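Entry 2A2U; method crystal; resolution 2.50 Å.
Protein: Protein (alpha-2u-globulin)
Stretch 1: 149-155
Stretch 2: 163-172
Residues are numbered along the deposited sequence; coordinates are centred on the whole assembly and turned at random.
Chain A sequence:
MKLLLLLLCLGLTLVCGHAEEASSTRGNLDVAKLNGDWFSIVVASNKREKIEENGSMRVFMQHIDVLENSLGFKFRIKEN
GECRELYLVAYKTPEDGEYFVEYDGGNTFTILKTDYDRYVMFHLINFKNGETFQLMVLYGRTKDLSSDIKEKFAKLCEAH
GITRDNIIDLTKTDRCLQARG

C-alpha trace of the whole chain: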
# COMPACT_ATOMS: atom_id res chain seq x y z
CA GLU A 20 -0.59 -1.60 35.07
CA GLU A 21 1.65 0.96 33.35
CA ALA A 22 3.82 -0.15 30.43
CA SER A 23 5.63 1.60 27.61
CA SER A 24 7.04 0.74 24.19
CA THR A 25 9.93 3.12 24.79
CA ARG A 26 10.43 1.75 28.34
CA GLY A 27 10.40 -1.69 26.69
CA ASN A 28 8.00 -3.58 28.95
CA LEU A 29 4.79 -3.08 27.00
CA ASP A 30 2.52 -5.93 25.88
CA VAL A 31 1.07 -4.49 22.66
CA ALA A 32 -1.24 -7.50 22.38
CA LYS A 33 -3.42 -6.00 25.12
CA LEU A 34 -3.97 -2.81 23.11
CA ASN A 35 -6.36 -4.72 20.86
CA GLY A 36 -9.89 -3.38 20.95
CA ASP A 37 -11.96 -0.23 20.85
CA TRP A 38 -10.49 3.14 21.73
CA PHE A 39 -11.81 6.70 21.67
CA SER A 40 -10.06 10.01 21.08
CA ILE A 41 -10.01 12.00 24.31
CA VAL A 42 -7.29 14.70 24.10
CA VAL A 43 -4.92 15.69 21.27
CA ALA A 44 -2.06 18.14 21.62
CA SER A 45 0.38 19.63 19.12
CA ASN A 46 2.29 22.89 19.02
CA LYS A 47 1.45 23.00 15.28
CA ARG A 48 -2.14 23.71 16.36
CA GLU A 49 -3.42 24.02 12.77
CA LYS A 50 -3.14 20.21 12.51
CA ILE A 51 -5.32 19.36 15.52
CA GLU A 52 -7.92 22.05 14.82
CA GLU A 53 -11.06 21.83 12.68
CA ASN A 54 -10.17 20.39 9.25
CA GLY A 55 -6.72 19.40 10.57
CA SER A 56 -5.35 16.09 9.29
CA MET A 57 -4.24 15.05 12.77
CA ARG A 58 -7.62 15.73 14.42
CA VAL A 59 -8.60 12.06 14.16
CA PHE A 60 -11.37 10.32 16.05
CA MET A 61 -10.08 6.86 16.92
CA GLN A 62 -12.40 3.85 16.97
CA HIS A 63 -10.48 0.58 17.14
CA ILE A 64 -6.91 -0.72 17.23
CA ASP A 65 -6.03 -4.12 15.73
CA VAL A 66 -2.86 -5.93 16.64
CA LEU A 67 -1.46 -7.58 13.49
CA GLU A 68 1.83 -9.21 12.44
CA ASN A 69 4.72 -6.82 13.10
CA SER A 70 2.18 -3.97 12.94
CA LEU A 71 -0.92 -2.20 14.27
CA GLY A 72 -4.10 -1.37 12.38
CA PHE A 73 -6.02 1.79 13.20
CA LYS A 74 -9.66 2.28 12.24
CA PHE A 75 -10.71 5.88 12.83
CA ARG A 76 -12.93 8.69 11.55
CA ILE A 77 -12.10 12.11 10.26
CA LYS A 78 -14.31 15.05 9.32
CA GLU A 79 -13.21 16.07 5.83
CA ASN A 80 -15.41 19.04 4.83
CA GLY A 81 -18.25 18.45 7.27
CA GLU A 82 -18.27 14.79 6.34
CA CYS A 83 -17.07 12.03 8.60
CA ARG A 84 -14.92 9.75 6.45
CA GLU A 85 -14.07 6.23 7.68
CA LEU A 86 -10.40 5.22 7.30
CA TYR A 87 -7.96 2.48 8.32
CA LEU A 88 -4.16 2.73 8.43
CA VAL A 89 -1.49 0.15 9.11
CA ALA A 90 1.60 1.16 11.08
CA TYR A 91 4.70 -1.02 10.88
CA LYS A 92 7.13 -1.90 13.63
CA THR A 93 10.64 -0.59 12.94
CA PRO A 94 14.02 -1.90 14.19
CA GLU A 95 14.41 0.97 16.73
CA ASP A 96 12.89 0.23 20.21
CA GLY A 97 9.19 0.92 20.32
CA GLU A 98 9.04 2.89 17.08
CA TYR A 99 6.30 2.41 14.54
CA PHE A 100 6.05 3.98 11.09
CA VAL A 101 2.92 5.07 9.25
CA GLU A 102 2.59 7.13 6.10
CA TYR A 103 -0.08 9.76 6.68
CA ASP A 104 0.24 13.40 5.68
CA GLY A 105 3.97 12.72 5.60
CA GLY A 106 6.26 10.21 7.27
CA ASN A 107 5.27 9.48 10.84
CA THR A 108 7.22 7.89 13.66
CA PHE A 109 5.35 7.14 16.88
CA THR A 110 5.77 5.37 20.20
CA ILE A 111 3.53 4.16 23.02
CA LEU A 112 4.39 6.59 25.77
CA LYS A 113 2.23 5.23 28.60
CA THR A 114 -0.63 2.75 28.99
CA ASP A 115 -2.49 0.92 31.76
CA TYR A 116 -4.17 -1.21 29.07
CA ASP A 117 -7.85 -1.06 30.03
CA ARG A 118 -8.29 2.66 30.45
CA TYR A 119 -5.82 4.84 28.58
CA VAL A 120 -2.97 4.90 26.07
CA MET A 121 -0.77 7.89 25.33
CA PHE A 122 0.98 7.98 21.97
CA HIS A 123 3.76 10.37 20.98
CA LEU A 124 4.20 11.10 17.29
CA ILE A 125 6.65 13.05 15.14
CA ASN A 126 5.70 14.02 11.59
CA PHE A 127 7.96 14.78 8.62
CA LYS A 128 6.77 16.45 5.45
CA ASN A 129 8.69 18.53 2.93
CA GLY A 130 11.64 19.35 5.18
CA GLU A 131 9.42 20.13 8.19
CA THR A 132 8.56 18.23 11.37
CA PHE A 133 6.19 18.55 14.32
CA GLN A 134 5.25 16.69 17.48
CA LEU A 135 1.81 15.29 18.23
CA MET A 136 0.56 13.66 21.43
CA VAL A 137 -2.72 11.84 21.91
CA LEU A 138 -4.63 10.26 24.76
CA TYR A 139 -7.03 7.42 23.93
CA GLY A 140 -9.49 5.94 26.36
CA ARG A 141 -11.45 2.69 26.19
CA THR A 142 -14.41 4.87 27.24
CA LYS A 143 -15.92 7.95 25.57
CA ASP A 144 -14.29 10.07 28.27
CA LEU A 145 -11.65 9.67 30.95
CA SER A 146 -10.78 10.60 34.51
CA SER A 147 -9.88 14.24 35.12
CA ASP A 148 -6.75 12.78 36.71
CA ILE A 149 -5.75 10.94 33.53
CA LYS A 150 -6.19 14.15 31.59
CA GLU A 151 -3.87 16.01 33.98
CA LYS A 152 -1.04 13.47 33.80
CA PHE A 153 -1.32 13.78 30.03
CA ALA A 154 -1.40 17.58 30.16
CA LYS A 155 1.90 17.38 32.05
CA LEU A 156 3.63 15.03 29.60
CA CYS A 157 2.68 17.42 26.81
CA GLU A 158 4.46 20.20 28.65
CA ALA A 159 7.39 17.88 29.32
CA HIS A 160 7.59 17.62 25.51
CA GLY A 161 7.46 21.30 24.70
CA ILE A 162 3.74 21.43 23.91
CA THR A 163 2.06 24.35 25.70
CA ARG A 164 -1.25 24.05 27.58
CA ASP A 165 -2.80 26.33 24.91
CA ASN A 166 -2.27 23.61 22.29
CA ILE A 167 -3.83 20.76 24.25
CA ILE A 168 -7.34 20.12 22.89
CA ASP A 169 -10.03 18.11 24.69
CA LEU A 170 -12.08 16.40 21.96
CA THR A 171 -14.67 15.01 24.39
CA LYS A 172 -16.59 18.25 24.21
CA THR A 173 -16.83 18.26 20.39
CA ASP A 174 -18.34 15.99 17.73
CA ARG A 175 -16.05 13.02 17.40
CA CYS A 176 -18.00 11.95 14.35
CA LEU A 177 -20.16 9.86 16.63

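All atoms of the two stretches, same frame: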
# COMPACT_ATOMS: atom_id res chain seq x y z
N ILE A 149 -6.47 11.45 34.69
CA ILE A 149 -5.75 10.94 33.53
C ILE A 149 -5.43 12.09 32.61
O ILE A 149 -4.32 12.19 32.08
CB ILE A 149 -6.58 9.90 32.75
CG1 ILE A 149 -7.12 8.82 33.68
CG2 ILE A 149 -5.72 9.24 31.69
CD1 ILE A 149 -6.05 8.12 34.48
N LYS A 150 -6.38 13.00 32.46
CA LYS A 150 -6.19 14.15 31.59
C LYS A 150 -5.12 15.11 32.10
O LYS A 150 -4.50 15.81 31.30
CB LYS A 150 -7.51 14.88 31.37
CG LYS A 150 -8.57 14.03 30.75
CD LYS A 150 -9.75 14.88 30.36
CE LYS A 150 -10.93 14.04 29.95
NZ LYS A 150 -12.08 14.90 29.55
N GLU A 151 -4.88 15.13 33.41
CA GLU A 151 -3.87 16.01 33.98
C GLU A 151 -2.48 15.45 33.72
O GLU A 151 -1.59 16.18 33.30
CB GLU A 151 -4.05 16.14 35.49
CG GLU A 151 -4.30 17.56 35.97
CD GLU A 151 -3.18 18.52 35.64
OE1 GLU A 151 -1.99 18.13 35.67
OE2 GLU A 151 -3.50 19.70 35.39
N LYS A 152 -2.31 14.17 34.01
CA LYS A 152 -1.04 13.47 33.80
C LYS A 152 -0.61 13.67 32.35
O LYS A 152 0.57 13.88 32.06
CB LYS A 152 -1.22 11.98 34.10
CG LYS A 152 -0.15 11.07 33.48
CD LYS A 152 -0.40 9.60 33.78
CE LYS A 152 -0.14 9.29 35.25
NZ LYS A 152 -0.36 7.86 35.63
N PHE A 153 -1.58 13.60 31.45
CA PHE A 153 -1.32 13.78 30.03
C PHE A 153 -0.94 15.22 29.75
O PHE A 153 0.00 15.47 29.00
CB PHE A 153 -2.56 13.37 29.22
CG PHE A 153 -2.41 13.59 27.74
CD1 PHE A 153 -1.58 12.77 26.97
CD2 PHE A 153 -3.07 14.64 27.11
CE1 PHE A 153 -1.43 13.00 25.61
CE2 PHE A 153 -2.92 14.87 25.75
CZ PHE A 153 -2.09 14.05 25.00
N ALA A 154 -1.67 16.16 30.35
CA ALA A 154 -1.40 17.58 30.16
C ALA A 154 0.04 17.89 30.55
O ALA A 154 0.69 18.73 29.93
CB ALA A 154 -2.36 18.42 30.98
N LYS A 155 0.53 17.20 31.57
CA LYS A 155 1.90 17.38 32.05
C LYS A 155 2.92 16.84 31.05
O LYS A 155 3.89 17.53 30.72
CB LYS A 155 2.09 16.71 33.41
CG LYS A 155 1.40 17.45 34.54
CD LYS A 155 1.55 16.70 35.86
CE LYS A 155 0.93 17.48 37.01
NZ LYS A 155 0.87 16.67 38.25
N THR A 163 2.71 23.46 24.73
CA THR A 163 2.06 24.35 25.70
C THR A 163 0.60 23.97 25.97
O THR A 163 -0.07 23.40 25.10
CB THR A 163 2.12 25.82 25.22
OG1 THR A 163 1.28 26.00 24.08
CG2 THR A 163 3.53 26.21 24.84
N ARG A 164 0.12 24.33 27.16
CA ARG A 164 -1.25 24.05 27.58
C ARG A 164 -2.30 24.67 26.65
O ARG A 164 -3.45 24.27 26.67
CB ARG A 164 -1.47 24.53 29.02
CG ARG A 164 -2.17 23.53 29.95
CD ARG A 164 -1.32 23.25 31.18
NE ARG A 164 -1.88 22.24 32.07
CZ ARG A 164 -1.21 21.65 33.07
NH1 ARG A 164 0.06 21.96 33.32
NH2 ARG A 164 -1.81 20.75 33.82
N ASP A 165 -1.89 25.66 25.85
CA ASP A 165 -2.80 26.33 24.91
C ASP A 165 -3.01 25.47 23.66
O ASP A 165 -3.95 25.69 22.90
CB ASP A 165 -2.23 27.70 24.52
CG ASP A 165 -3.22 28.57 23.74
OD1 ASP A 165 -4.38 28.16 23.53
OD2 ASP A 165 -2.85 29.69 23.35
N ASN A 166 -2.16 24.47 23.46
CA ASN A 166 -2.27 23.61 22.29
C ASN A 166 -2.78 22.21 22.59
O ASN A 166 -2.75 21.33 21.74
CB ASN A 166 -0.94 23.57 21.56
CG ASN A 166 -0.53 24.94 21.05
OD1 ASN A 166 -1.34 25.65 20.46
ND2 ASN A 166 0.71 25.33 21.32
N ILE A 167 -3.27 22.03 23.81
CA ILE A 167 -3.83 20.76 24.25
C ILE A 167 -5.34 20.89 24.05
O ILE A 167 -5.96 21.75 24.64
CB ILE A 167 -3.52 20.50 25.73
CG1 ILE A 167 -2.01 20.61 25.97
CG2 ILE A 167 -3.94 19.10 26.11
CD1 ILE A 167 -1.57 20.31 27.40
N ILE A 168 -5.91 20.06 23.18
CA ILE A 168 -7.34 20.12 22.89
C ILE A 168 -8.11 18.91 23.39
O ILE A 168 -7.73 17.78 23.12
CB ILE A 168 -7.59 20.29 21.38
CG1 ILE A 168 -7.00 21.62 20.89
CG2 ILE A 168 -9.08 20.23 21.09
CD1 ILE A 168 -7.19 21.90 19.40
N ASP A 169 -9.18 19.16 24.14
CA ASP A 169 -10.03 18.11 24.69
C ASP A 169 -11.17 17.86 23.69
O ASP A 169 -12.11 18.66 23.59
CB ASP A 169 -10.59 18.54 26.05
CG ASP A 169 -11.39 17.44 26.75
OD1 ASP A 169 -11.74 16.43 26.12
OD2 ASP A 169 -11.68 17.60 27.96
N LEU A 170 -11.09 16.74 22.97
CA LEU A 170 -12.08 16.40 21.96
C LEU A 170 -13.39 15.86 22.50
O LEU A 170 -14.35 15.71 21.74
CB LEU A 170 -11.51 15.39 20.97
CG LEU A 170 -10.28 15.75 20.15
CD1 LEU A 170 -9.93 14.57 19.26
CD2 LEU A 170 -10.54 16.97 19.31
N THR A 171 -13.45 15.55 23.80
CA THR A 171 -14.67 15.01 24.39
C THR A 171 -15.84 15.98 24.35
O THR A 171 -16.99 15.57 24.43
CB THR A 171 -14.47 14.57 25.84
OG1 THR A 171 -14.07 15.69 26.64
CG2 THR A 171 -13.43 13.48 25.92
N LYS A 172 -15.54 17.26 24.25
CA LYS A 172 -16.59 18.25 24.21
C LYS A 172 -17.16 18.51 22.82
O LYS A 172 -18.31 18.94 22.69
CB LYS A 172 -16.07 19.51 24.87
CG LYS A 172 -15.81 19.43 26.34
CD LYS A 172 -14.33 19.77 26.81
CE LYS A 172 -14.35 20.38 28.26
NZ LYS A 172 -13.26 21.34 28.53

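Residues 149-155 form a stretch of helix, held by i to i+4 backbone bonds such as Ala 154 N to Lys 150 O (3.0 Å). The strand 167-169 runs nearly antiparallel to it, at 159°, with the two axes 10.4 Å apart at closest approach. The register follows from that direction: Lys 150 lies opposite Asp 169, while Ala 154, one turn on, lies nearest Arg 164.

Spacing is the first rule. Lys 150 and Ala 154, four residues apart, both point toward the second stretch, and Ile 167 points back. Its CD1 sits 4.1 Å from Ala 154 CB and 3.7 Å from Ala 154 O, so the isoleucine packs against both the methyl and the backbone of the helix. Ile 167 CG2 also meets Phe 153 CE2 at 4.4 Å, extending the apolar patch.

Charge flanks this patch. The extended Lys 150 chain carries NZ to Asp 169 OD2, a hydrogen-bonded salt bridge of 3.2 Å. The other carboxylate oxygen is also engaged: Asp 169 OD1 accepts from Thr 171 N (3.0 Å) and, very short, from Thr 171 OG1 (2.5 Å), which helps orient the acid. Arg 164 lays one guanidinium face over Ala 154 CB, leaving its edge for a salt bridge from NH2 to Glu 151 OE2 (2.5 Å), although Glu 151 is poorly ordered.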